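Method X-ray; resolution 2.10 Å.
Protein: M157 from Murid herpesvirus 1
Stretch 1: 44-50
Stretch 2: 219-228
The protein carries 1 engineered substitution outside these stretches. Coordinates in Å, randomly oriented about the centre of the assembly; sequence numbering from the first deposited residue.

Stretch 1, residues 44-50: GRPVVVW
Stretch 2 (219-228) TDESTVDCQI

How does the start of stretch 1 reach a hairpin 175 or more residues away? Gly 44 (phi/psi -105/-161) stays clear, but Arg 45 (-73/160) points its CA-to-CB bond toward stretch 2 and reaches out with all three of chi1, chi2 and chi3 in m (-35°, -68°, -57°) and chi4 at -87°. Its NH1 donates twice: to Gln 227 OE1 at 2.8 Å and to Asp 220 OD1 at 3.1 Å, the second bond being part of a salt bridge. Both acceptors lie at the guanidinium edge, near its plane, where the N-H bonds point, so the angles are good (151° and 156°). Ser 222 (chi1 p) instead places OG over one face, 3.3 Å from Arg 45 NH2, and the poor angle rules out a hydrogen bond. Water 1 closes a second path, accepting from Arg 45 NH2 at 3.0 Å and donating to Asp 220 OD1 at 2.8 Å.

How are these acceptors arranged? Asp 220 (chi1 t) and Ser 222 lie on an extended strand with CB toward stretch 1, while Glu 221 between them points away. Glu 221 N donates to Ile 228 O at 2.9 Å and Ile 228 N to Glu 221 O at 2.7 Å. Gln 227 (m, t, chi3 63°) precedes Ile 228 on the paired strand, its CB toward stretch 1. At the turn, Thr 223 N bonds Cys 226 O at 3.0 Å.

How does Pro 46 meet the turn without a direct hydrogen bond? Its CA-to-CB bond points sideways and the ring is C-gamma exo (phi/psi -63/142); its carbonyl is served by two waters. Water 2 donates to Pro 46 O at 2.7 Å and weakly to Thr 223 O at 3.2 Å; water 3 donates to Pro 46 O at 3.1 Å and to Val 224 O at 2.9 Å.

Where do the backbones come nearest, and what follows? The register is Val 47 to Val 224, CA to CA 4.5 Å. Val 47 (-112/-7, chi1 m) marks a corner in the chain; its CA-to-CB bond points away, and Val 47 O lies 3.5 Å from Val 224 CB. Val 224 (-61/-18, chi1 m) points toward stretch 1. Beyond the corner the chain is extended: Val 48 (-142/126, chi1 t) points away, and Val 49 (-132/125, chi1 t) points toward, bringing Val 49 CG2 within 3.8 Å of Val 224 CG1 in an apolar contact. Trp 50 (-109/108, chi1 m) is out of reach.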

ATOM      1  N   GLY A  44       3.131   0.046   1.885  1.00 22.88           N
ATOM      2  CA  GLY A  44       2.727   1.085   0.931  1.00 21.62           C
ATOM      3  C   GLY A  44       1.227   1.130   0.790  1.00 21.88           C
ATOM      4  O   GLY A  44       0.513   0.606   1.633  1.00 19.68           O
ATOM      5  N   ARG A  45       0.735   1.726  -0.294  1.00 22.36           N
ATOM      6  CA  ARG A  45      -0.709   1.793  -0.529  1.00 22.17           C
ATOM      7  C   ARG A  45      -1.211   0.415  -0.935  1.00 20.59           C
ATOM      8  O   ARG A  45      -0.424  -0.431  -1.336  1.00 20.85           O
ATOM      9  CB  ARG A  45      -1.024   2.777  -1.675  1.00 23.30           C
ATOM     10  CG  ARG A  45      -0.111   4.012  -1.757  1.00 27.65           C
ATOM     11  CD  ARG A  45      -0.268   5.004  -0.598  1.00 31.40           C
ATOM     12  NE  ARG A  45      -1.644   5.503  -0.459  1.00 34.97           N
ATOM     13  CZ  ARG A  45      -2.183   6.553  -1.098  1.00 38.25           C
ATOM     14  NH1 ARG A  45      -1.496   7.293  -1.981  1.00 36.66           N
ATOM     15  NH2 ARG A  45      -3.458   6.863  -0.851  1.00 38.40           N
ATOM     16  N   PRO A  46      -2.519   0.168  -0.800  1.00 20.28           N
ATOM     17  CA  PRO A  46      -3.040  -1.116  -1.205  1.00 21.35           C
ATOM     18  C   PRO A  46      -2.893  -1.394  -2.692  1.00 20.74           C
ATOM     19  O   PRO A  46      -3.052  -0.503  -3.538  1.00 21.33           O
ATOM     20  CB  PRO A  46      -4.522  -1.040  -0.827  1.00 21.02           C
ATOM     21  CG  PRO A  46      -4.545  -0.048   0.348  1.00 22.11           C
ATOM     22  CD  PRO A  46      -3.547   0.998  -0.134  1.00 21.89           C
ATOM     23  N   VAL A  47      -2.597  -2.642  -2.994  1.00 20.39           N
ATOM     24  CA  VAL A  47      -2.472  -3.071  -4.401  1.00 20.99           C
ATOM     25  C   VAL A  47      -3.606  -4.040  -4.802  1.00 21.63           C
ATOM     26  O   VAL A  47      -3.754  -4.406  -5.983  1.00 21.41           O
ATOM     27  CB  VAL A  47      -1.082  -3.682  -4.675  1.00 20.65           C
ATOM     28  CG1 VAL A  47      -0.001  -2.582  -4.589  1.00 16.02           C
ATOM     29  CG2 VAL A  47      -0.792  -4.818  -3.730  1.00 20.78           C
ATOM     30  N   VAL A  48      -4.402  -4.434  -3.808  1.00 22.17           N
ATOM     31  CA  VAL A  48      -5.598  -5.277  -4.017  1.00 22.68           C
ATOM     32  C   VAL A  48      -6.682  -4.801  -3.065  1.00 24.19           C
ATOM     33  O   VAL A  48      -6.446  -4.705  -1.844  1.00 23.45           O
ATOM     34  CB  VAL A  48      -5.321  -6.796  -3.725  1.00 23.19           C
ATOM     35  CG1 VAL A  48      -6.610  -7.635  -4.019  1.00 22.85           C
ATOM     36  CG2 VAL A  48      -4.171  -7.322  -4.561  1.00 21.24           C
ATOM     37  N   VAL A  49      -7.863  -4.483  -3.608  1.00 25.21           N
ATOM     38  CA  VAL A  49      -8.971  -3.934  -2.817  1.00 27.46           C
ATOM     39  C   VAL A  49     -10.288  -4.671  -3.125  1.00 29.87           C
ATOM     40  O   VAL A  49     -10.678  -4.758  -4.289  1.00 29.15           O
ATOM     41  CB  VAL A  49      -9.188  -2.416  -3.093  1.00 27.80           C
ATOM     42  CG1 VAL A  49     -10.401  -1.890  -2.315  1.00 27.80           C
ATOM     43  CG2 VAL A  49      -7.928  -1.595  -2.720  1.00 27.26           C
ATOM     44  N   TRP A  50     -10.943  -5.195  -2.082  1.00 31.71           N
ATOM     45  CA  TRP A  50     -12.296  -5.765  -2.194  1.00 34.75           C
ATOM     46  C   TRP A  50     -13.257  -4.832  -1.490  1.00 36.72           C
ATOM     47  O   TRP A  50     -13.256  -4.757  -0.259  1.00 36.46           O
ATOM     48  CB  TRP A  50     -12.395  -7.118  -1.493  1.00 35.29           C
ATOM     49  CG  TRP A  50     -11.891  -8.285  -2.231  1.00 36.23           C
ATOM     50  CD1 TRP A  50     -12.603  -9.074  -3.081  1.00 36.43           C
ATOM     51  CD2 TRP A  50     -10.578  -8.868  -2.138  1.00 38.09           C
ATOM     52  NE1 TRP A  50     -11.815 -10.086  -3.550  1.00 37.76           N
ATOM     53  CE2 TRP A  50     -10.566  -9.989  -2.988  1.00 38.81           C
ATOM     54  CE3 TRP A  50      -9.404  -8.532  -1.439  1.00 39.28           C
ATOM     55  CZ2 TRP A  50      -9.419 -10.787  -3.168  1.00 38.86           C
ATOM     56  CZ3 TRP A  50      -8.277  -9.335  -1.599  1.00 39.05           C
ATOM     57  CH2 TRP A  50      -8.289 -10.445  -2.464  1.00 39.26           C
ATOM     58  N   THR A 219      -3.863  17.359  -3.243  1.00 36.06           N
ATOM     59  CA  THR A 219      -4.772  16.277  -3.605  1.00 36.66           C
ATOM     60  C   THR A 219      -3.987  14.964  -3.768  1.00 36.28           C
ATOM     61  O   THR A 219      -2.918  14.932  -4.373  1.00 35.61           O
ATOM     62  CB  THR A 219      -5.541  16.606  -4.909  1.00 37.06           C
ATOM     63  OG1 THR A 219      -6.267  17.834  -4.724  1.00 37.99           O
ATOM     64  CG2 THR A 219      -6.538  15.493  -5.230  1.00 38.17           C
ATOM     65  N   ASP A 220      -4.516  13.899  -3.194  1.00 35.96           N
ATOM     66  CA  ASP A 220      -3.896  12.592  -3.245  1.00 36.44           C
ATOM     67  C   ASP A 220      -4.935  11.660  -3.843  1.00 36.48           C
ATOM     68  O   ASP A 220      -5.875  11.256  -3.164  1.00 35.83           O
ATOM     69  CB  ASP A 220      -3.502  12.157  -1.824  1.00 37.06           C
ATOM     70  CG  ASP A 220      -2.765  10.819  -1.783  1.00 38.89           C
ATOM     71  OD1 ASP A 220      -3.094   9.904  -2.572  1.00 38.67           O
ATOM     72  OD2 ASP A 220      -1.869  10.681  -0.917  1.00 40.80           O
ATOM     73  N   GLU A 221      -4.787  11.364  -5.130  1.00 36.74           N
ATOM     74  CA  GLU A 221      -5.649  10.403  -5.810  1.00 37.76           C
ATOM     75  C   GLU A 221      -4.858   9.119  -6.044  1.00 37.44           C
ATOM     76  O   GLU A 221      -3.704   9.151  -6.476  1.00 38.10           O
ATOM     77  CB  GLU A 221      -6.123  10.972  -7.145  1.00 38.50           C
ATOM     78  CG  GLU A 221      -7.111  12.123  -7.024  1.00 41.95           C
ATOM     79  CD  GLU A 221      -7.274  12.908  -8.314  1.00 45.65           C
ATOM     80  OE1 GLU A 221      -8.322  13.580  -8.470  1.00 47.64           O
ATOM     81  OE2 GLU A 221      -6.355  12.864  -9.164  1.00 47.18           O
ATOM     82  N   SER A 222      -5.464   7.983  -5.748  1.00 35.90           N
ATOM     83  CA  SER A 222      -4.761   6.725  -5.901  1.00 34.26           C
ATOM     84  C   SER A 222      -5.715   5.616  -6.307  1.00 32.88           C
ATOM     85  O   SER A 222      -6.902   5.634  -5.958  1.00 33.21           O
ATOM     86  CB  SER A 222      -4.025   6.349  -4.614  1.00 34.69           C
ATOM     87  OG  SER A 222      -4.920   5.910  -3.609  1.00 35.85           O
ATOM     88  N   THR A 223      -5.180   4.686  -7.081  1.00 30.20           N
ATOM     89  CA  THR A 223      -5.868   3.459  -7.466  1.00 28.29           C
ATOM     90  C   THR A 223      -4.870   2.336  -7.161  1.00 26.67           C
ATOM     91  O   THR A 223      -3.740   2.612  -6.786  1.00 24.60           O
ATOM     92  CB  THR A 223      -6.220   3.453  -8.979  1.00 28.43           C
ATOM     93  OG1 THR A 223      -5.007   3.476  -9.741  1.00 26.76           O
ATOM     94  CG2 THR A 223      -7.058   4.670  -9.347  1.00 27.57           C
ATOM     95  N   VAL A 224      -5.264   1.080  -7.316  1.00 25.14           N
ATOM     96  CA  VAL A 224      -4.313  -0.012  -7.110  1.00 25.09           C
ATOM     97  C   VAL A 224      -3.133   0.098  -8.106  1.00 26.18           C
ATOM     98  O   VAL A 224      -2.049  -0.493  -7.903  1.00 25.91           O
ATOM     99  CB  VAL A 224      -4.999  -1.392  -7.165  1.00 24.61           C
ATOM    100  CG1 VAL A 224      -5.998  -1.536  -5.988  1.00 24.21           C
ATOM    101  CG2 VAL A 224      -5.709  -1.618  -8.523  1.00 23.60           C
ATOM    102  N   ASP A 225      -3.346   0.874  -9.168  1.00 26.11           N
ATOM    103  CA  ASP A 225      -2.358   1.002 -10.238  1.00 27.48           C
ATOM    104  C   ASP A 225      -1.434   2.217 -10.207  1.00 28.03           C
ATOM    105  O   ASP A 225      -0.371   2.175 -10.811  1.00 28.35           O
ATOM    106  CB  ASP A 225      -3.038   0.896 -11.605  1.00 27.57           C
ATOM    107  CG  ASP A 225      -3.482  -0.506 -11.901  1.00 27.96           C
ATOM    108  OD1 ASP A 225      -2.649  -1.425 -11.815  1.00 29.35           O
ATOM    109  OD2 ASP A 225      -4.666  -0.705 -12.185  1.00 29.58           O
ATOM    110  N   CYS A 226      -1.834   3.306  -9.563  1.00 27.54           N
ATOM    111  CA  CYS A 226      -0.990   4.488  -9.554  1.00 30.59           C
ATOM    112  C   CYS A 226      -1.396   5.533  -8.522  1.00 28.45           C
ATOM    113  O   CYS A 226      -2.477   5.493  -7.965  1.00 27.80           O
ATOM    114  CB  CYS A 226      -0.950   5.146 -10.940  1.00 32.05           C
ATOM    115  SG  CYS A 226      -2.474   5.925 -11.408  1.00 43.52           S
ATOM    116  N   GLN A 227      -0.500   6.471  -8.275  1.00 28.38           N
ATOM    117  CA  GLN A 227      -0.787   7.552  -7.345  1.00 27.51           C
ATOM    118  C   GLN A 227      -0.575   8.851  -8.059  1.00 27.54           C
ATOM    119  O   GLN A 227       0.422   9.026  -8.771  1.00 27.27           O
ATOM    120  CB  GLN A 227       0.152   7.500  -6.166  1.00 27.71           C
ATOM    121  CG  GLN A 227       0.208   6.193  -5.399  1.00 28.98           C
ATOM    122  CD  GLN A 227       1.166   6.325  -4.258  1.00 29.78           C
ATOM    123  OE1 GLN A 227       0.956   7.132  -3.340  1.00 29.99           O
ATOM    124  NE2 GLN A 227       2.271   5.600  -4.339  1.00 28.14           N
ATOM    125  N   ILE A 228      -1.505   9.777  -7.876  1.00 26.39           N
ATOM    126  CA  ILE A 228      -1.365  11.083  -8.471  1.00 27.01           C
ATOM    127  C   ILE A 228      -1.526  12.100  -7.356  1.00 27.76           C
ATOM    128  O   ILE A 228      -2.621  12.265  -6.783  1.00 26.83           O
ATOM    129  CB  ILE A 228      -2.366  11.317  -9.632  1.00 27.45           C
ATOM    130  CG1 ILE A 228      -2.192  10.225 -10.714  1.00 26.47           C
ATOM    131  CG2 ILE A 228      -2.206  12.744 -10.194  1.00 25.65           C
ATOM    132  CD1 ILE A 228      -3.160  10.329 -11.886  1.00 28.88           C
TER
HETATM  133  O   HOH W   1      -5.553   8.658  -1.936  1.00 47.76           O
HETATM  134  O   HOH W   2      -4.161   1.961  -3.661  1.00 29.49           O
HETATM  135  O   HOH W   3      -0.902   0.681  -5.495  1.00 46.92           O